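Local coordinates for putative ribose 5-phosphate isomerase (Leishmania infantum, PDB 6FXW), which probably interconverts ribose 5-phosphate and ribulose 5-phosphate, as a type B isomerase of the pentose phosphate pathway, at residues A[6-16]-A[64-73]. Residues are numbered along the deposited sequence; the frame is centred on the assembly and turned at random. Where two conformers were deposited one is given.
Sequences KRVALGCDHAA and EADTGILVCG. With SO4 (sulfate ion), chain B.
Ala9 and Ile69 join parallel strands 6-12 and 67-72 in the Rossmann-like alpha/beta sheet of the LacAB/RpiB family. Ile69 N gives a hydrogen bond to Ala9 O (2.8 Å) and Ile69 O accepts from Gly11 N, so both N-H and C=O of Ile69 face strand 6-12. On one face, branched side chains fill the layer beneath helix 120-131: Ile69 turns CD1 to Val8 CG1 and CG2 to Leu10 CD1 (3.7 Å). On the other, Ala9 and Leu70 pack against helix 49-61; Ala9 CB also meets Ala65 CB, and Gly11, lacking a side chain, lets Leu70 CD2 within 3.9 Å of Gly11 CA.

At the N-terminal end, Arg7 NE (3.0 Å) and NH2 both donate to Glu64 O, near the guanidinium plane, while Arg7 N donates to Asp66 OD2 almost straight (166°). Arg7 O accepts from Asp66 N and Thr67 N.

Beyond the C-terminal ends, His14 NE2 hydrogen-bonds a sulfate, probably from the crystallisation liquor, also held by Arg116 and by Arg140 and Arg144 of the second subunit, consistent with a sugar-phosphate site. Asp13 chi1 (70°) swings OD1 back to Ala15 N in an Asx turn; a water joins Asp13 OD2 to Gly73 N (2.8 Å).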
loop_
_atom_site.group_PDB
_atom_site.type_symbol
_atom_site.label_atom_id
_atom_site.label_comp_id
_atom_site.label_asym_id
_atom_site.label_seq_id
_atom_site.Cartn_x
_atom_site.Cartn_y
_atom_site.Cartn_z
ATOM N N LYS A 6 -9.415 8.819 24.180
ATOM C CA LYS A 6 -10.691 8.916 23.500
ATOM C C LYS A 6 -11.579 7.719 23.747
ATOM O O LYS A 6 -11.103 6.601 23.994
ATOM C CB LYS A 6 -10.402 8.824 21.970
ATOM C CG LYS A 6 -9.514 9.885 21.307
ATOM C CD LYS A 6 -10.121 11.261 21.469
ATOM C CE LYS A 6 -9.961 12.155 20.240
ATOM N NZ LYS A 6 -8.664 11.963 19.515
ATOM N N ARG A 7 -12.882 7.956 23.665
ATOM C CA ARG A 7 -13.906 6.901 23.731
ATOM C C ARG A 7 -14.166 6.438 22.300
ATOM O O ARG A 7 -14.548 7.276 21.493
ATOM C CB ARG A 7 -15.202 7.353 24.330
ATOM C CG ARG A 7 -15.045 7.525 25.823
ATOM C CD ARG A 7 -16.351 8.081 26.421
ATOM N NE ARG A 7 -17.538 7.298 26.220
ATOM C CZ ARG A 7 -17.904 6.254 27.023
ATOM N NH1 ARG A 7 -17.152 5.868 28.066
ATOM N NH2 ARG A 7 -19.035 5.609 26.840
ATOM N N VAL A 8 -13.899 5.167 22.035
ATOM C CA VAL A 8 -13.851 4.635 20.643
ATOM C C VAL A 8 -15.020 3.678 20.449
ATOM O O VAL A 8 -15.172 2.662 21.189
ATOM C CB VAL A 8 -12.513 3.945 20.387
ATOM C CG1 VAL A 8 -12.562 3.338 18.956
ATOM C CG2 VAL A 8 -11.329 4.893 20.610
ATOM N N ALA A 9 -15.810 3.892 19.420
ATOM C CA ALA A 9 -16.780 2.941 18.950
ATOM C C ALA A 9 -16.211 2.185 17.729
ATOM O O ALA A 9 -15.858 2.823 16.746
ATOM C CB ALA A 9 -18.073 3.651 18.552
ATOM N N LEU A 10 -16.203 0.883 17.835
ATOM C CA LEU A 10 -15.651 0.004 16.787
ATOM C C LEU A 10 -16.810 -0.736 16.168
ATOM O O LEU A 10 -17.504 -1.506 16.876
ATOM C CB LEU A 10 -14.655 -1.007 17.367
ATOM C CG LEU A 10 -14.225 -2.117 16.427
ATOM C CD1 LEU A 10 -13.345 -1.547 15.330
ATOM C CD2 LEU A 10 -13.429 -3.231 17.132
ATOM N N GLY A 11 -17.029 -0.597 14.877
ATOM C CA GLY A 11 -18.072 -1.348 14.160
ATOM C C GLY A 11 -17.479 -2.109 13.003
ATOM O O GLY A 11 -16.466 -1.699 12.418
ATOM N N CYS A 12 -18.093 -3.181 12.627
ATOM C CA CYS A 12 -17.598 -3.897 11.488
ATOM C C CYS A 12 -18.717 -4.750 10.950
ATOM O O CYS A 12 -19.789 -4.864 11.545
ATOM C CB CYS A 12 -16.364 -4.748 11.843
ATOM S SG CYS A 12 -16.816 -6.057 13.037
ATOM N N ASP A 13 -18.459 -5.291 9.751
ATOM C CA ASP A 13 -19.333 -6.323 9.180
ATOM C C ASP A 13 -18.691 -7.693 9.442
ATOM O O ASP A 13 -17.715 -7.805 10.205
ATOM C CB ASP A 13 -19.727 -6.035 7.741
ATOM C CG ASP A 13 -18.575 -6.183 6.725
ATOM O OD1 ASP A 13 -17.466 -6.573 7.121
ATOM O OD2 ASP A 13 -18.858 -6.026 5.540
ATOM N N HIS A 14 -19.160 -8.702 8.771
ATOM C CA HIS A 14 -18.719 -10.058 9.041
ATOM C C HIS A 14 -17.288 -10.262 8.528
ATOM O O HIS A 14 -16.621 -11.202 8.921
ATOM C CB HIS A 14 -19.600 -11.058 8.335
ATOM C CG HIS A 14 -19.821 -10.741 6.935
ATOM N ND1 HIS A 14 -20.707 -9.764 6.522
ATOM C CD2 HIS A 14 -19.145 -11.171 5.836
ATOM C CE1 HIS A 14 -20.554 -9.611 5.213
ATOM N NE2 HIS A 14 -19.646 -10.491 4.768
ATOM N N ALA A 15 -16.820 -9.390 7.645
ATOM C CA ALA A 15 -15.435 -9.603 7.144
ATOM C C ALA A 15 -14.434 -9.568 8.308
ATOM O O ALA A 15 -13.373 -10.251 8.272
ATOM C CB ALA A 15 -15.085 -8.568 6.163
ATOM N N ALA A 16 -14.729 -8.795 9.360
ATOM C CA ALA A 16 -13.858 -8.616 10.473
ATOM C C ALA A 16 -14.277 -9.427 11.687
ATOM O O ALA A 16 -13.718 -9.281 12.761
ATOM C CB ALA A 16 -13.734 -7.157 10.850
ATOM N N GLU A 64 -21.897 9.336 22.821
ATOM C CA GLU A 64 -21.531 8.139 23.493
ATOM C C GLU A 64 -20.085 7.725 23.162
ATOM O O GLU A 64 -19.457 7.026 23.920
ATOM C CB GLU A 64 -22.462 6.945 23.221
ATOM C CG GLU A 64 -23.881 7.096 23.706
ATOM C CD GLU A 64 -24.023 7.193 25.240
ATOM O OE1 GLU A 64 -25.162 7.640 25.696
ATOM O OE2 GLU A 64 -23.036 6.901 25.938
ATOM N N ALA A 65 -19.548 8.197 22.025
ATOM C CA ALA A 65 -18.163 7.961 21.682
ATOM C C ALA A 65 -17.639 9.253 21.078
ATOM O O ALA A 65 -18.438 10.047 20.587
ATOM C CB ALA A 65 -18.023 6.829 20.656
ATOM N N ASP A 66 -16.287 9.413 21.110
ATOM C CA ASP A 66 -15.623 10.528 20.557
ATOM C C ASP A 66 -15.153 10.263 19.164
ATOM O O ASP A 66 -14.969 11.237 18.345
ATOM C CB ASP A 66 -14.318 10.777 21.397
ATOM C CG ASP A 66 -14.631 11.211 22.791
ATOM O OD1 ASP A 66 -15.487 12.133 22.991
ATOM O OD2 ASP A 66 -14.082 10.589 23.654
ATOM N N THR A 67 -14.890 9.014 18.875
ATOM C CA THR A 67 -14.209 8.651 17.606
ATOM C C THR A 67 -14.668 7.276 17.239
ATOM O O THR A 67 -15.162 6.499 18.098
ATOM C CB THR A 67 -12.662 8.833 17.666
ATOM O OG1 THR A 67 -12.046 8.360 16.445
ATOM C CG2 THR A 67 -12.066 8.056 18.737
ATOM N N GLY A 68 -14.600 6.905 15.972
ATOM C CA GLY A 68 -15.036 5.632 15.557
ATOM C C GLY A 68 -14.019 4.916 14.685
ATOM O O GLY A 68 -13.158 5.589 14.058
ATOM N N ILE A 69 -14.089 3.606 14.669
ATOM C CA ILE A 69 -13.327 2.780 13.717
ATOM C C ILE A 69 -14.322 1.890 13.040
ATOM O O ILE A 69 -15.048 1.170 13.736
ATOM C CB ILE A 69 -12.248 1.999 14.464
ATOM C CG1 ILE A 69 -11.284 2.965 15.181
ATOM C CG2 ILE A 69 -11.502 1.145 13.488
ATOM C CD1 ILE A 69 -10.238 2.255 16.061
ATOM N N LEU A 70 -14.345 1.817 11.712
ATOM C CA LEU A 70 -15.227 0.989 10.951
ATOM C C LEU A 70 -14.400 0.058 10.053
ATOM O O LEU A 70 -13.479 0.515 9.396
ATOM C CB LEU A 70 -16.178 1.813 10.110
ATOM C CG LEU A 70 -17.250 2.559 10.889
ATOM C CD1 LEU A 70 -18.028 3.476 9.966
ATOM C CD2 LEU A 70 -18.176 1.563 11.529
ATOM N N VAL A 71 -14.730 -1.217 10.080
ATOM C CA VAL A 71 -13.943 -2.275 9.409
ATOM C C VAL A 71 -14.880 -3.068 8.500
ATOM O O VAL A 71 -15.912 -3.616 8.933
ATOM C CB VAL A 71 -13.264 -3.169 10.410
ATOM C CG1 VAL A 71 -12.245 -4.035 9.671
ATOM C CG2 VAL A 71 -12.646 -2.481 11.559
ATOM N N CYS A 72 -14.547 -3.145 7.218
ATOM C CA CYS A 72 -15.217 -4.038 6.233
ATOM C C CYS A 72 -14.129 -4.756 5.461
ATOM O O CYS A 72 -12.939 -4.679 5.834
ATOM C CB CYS A 72 -16.321 -3.405 5.395
ATOM S SG CYS A 72 -15.764 -2.137 4.287
ATOM N N GLY A 73 -14.473 -5.382 4.346
ATOM C CA GLY A 73 -13.429 -6.040 3.616
ATOM C C GLY A 73 -12.337 -5.080 3.126
ATOM O O GLY A 73 -11.135 -5.410 3.191
HETATM S S SO4 B . -18.898 -10.753 1.034
HETATM O O1 SO4 B . -18.838 -11.988 0.157
HETATM O O2 SO4 B . -18.352 -11.067 2.354
HETATM O O3 SO4 B . -18.001 -9.748 0.245
HETATM O O4 SO4 B . -20.286 -10.397 1.104
HETATM O O HOH W 1 -17.019 -6.355 3.685
#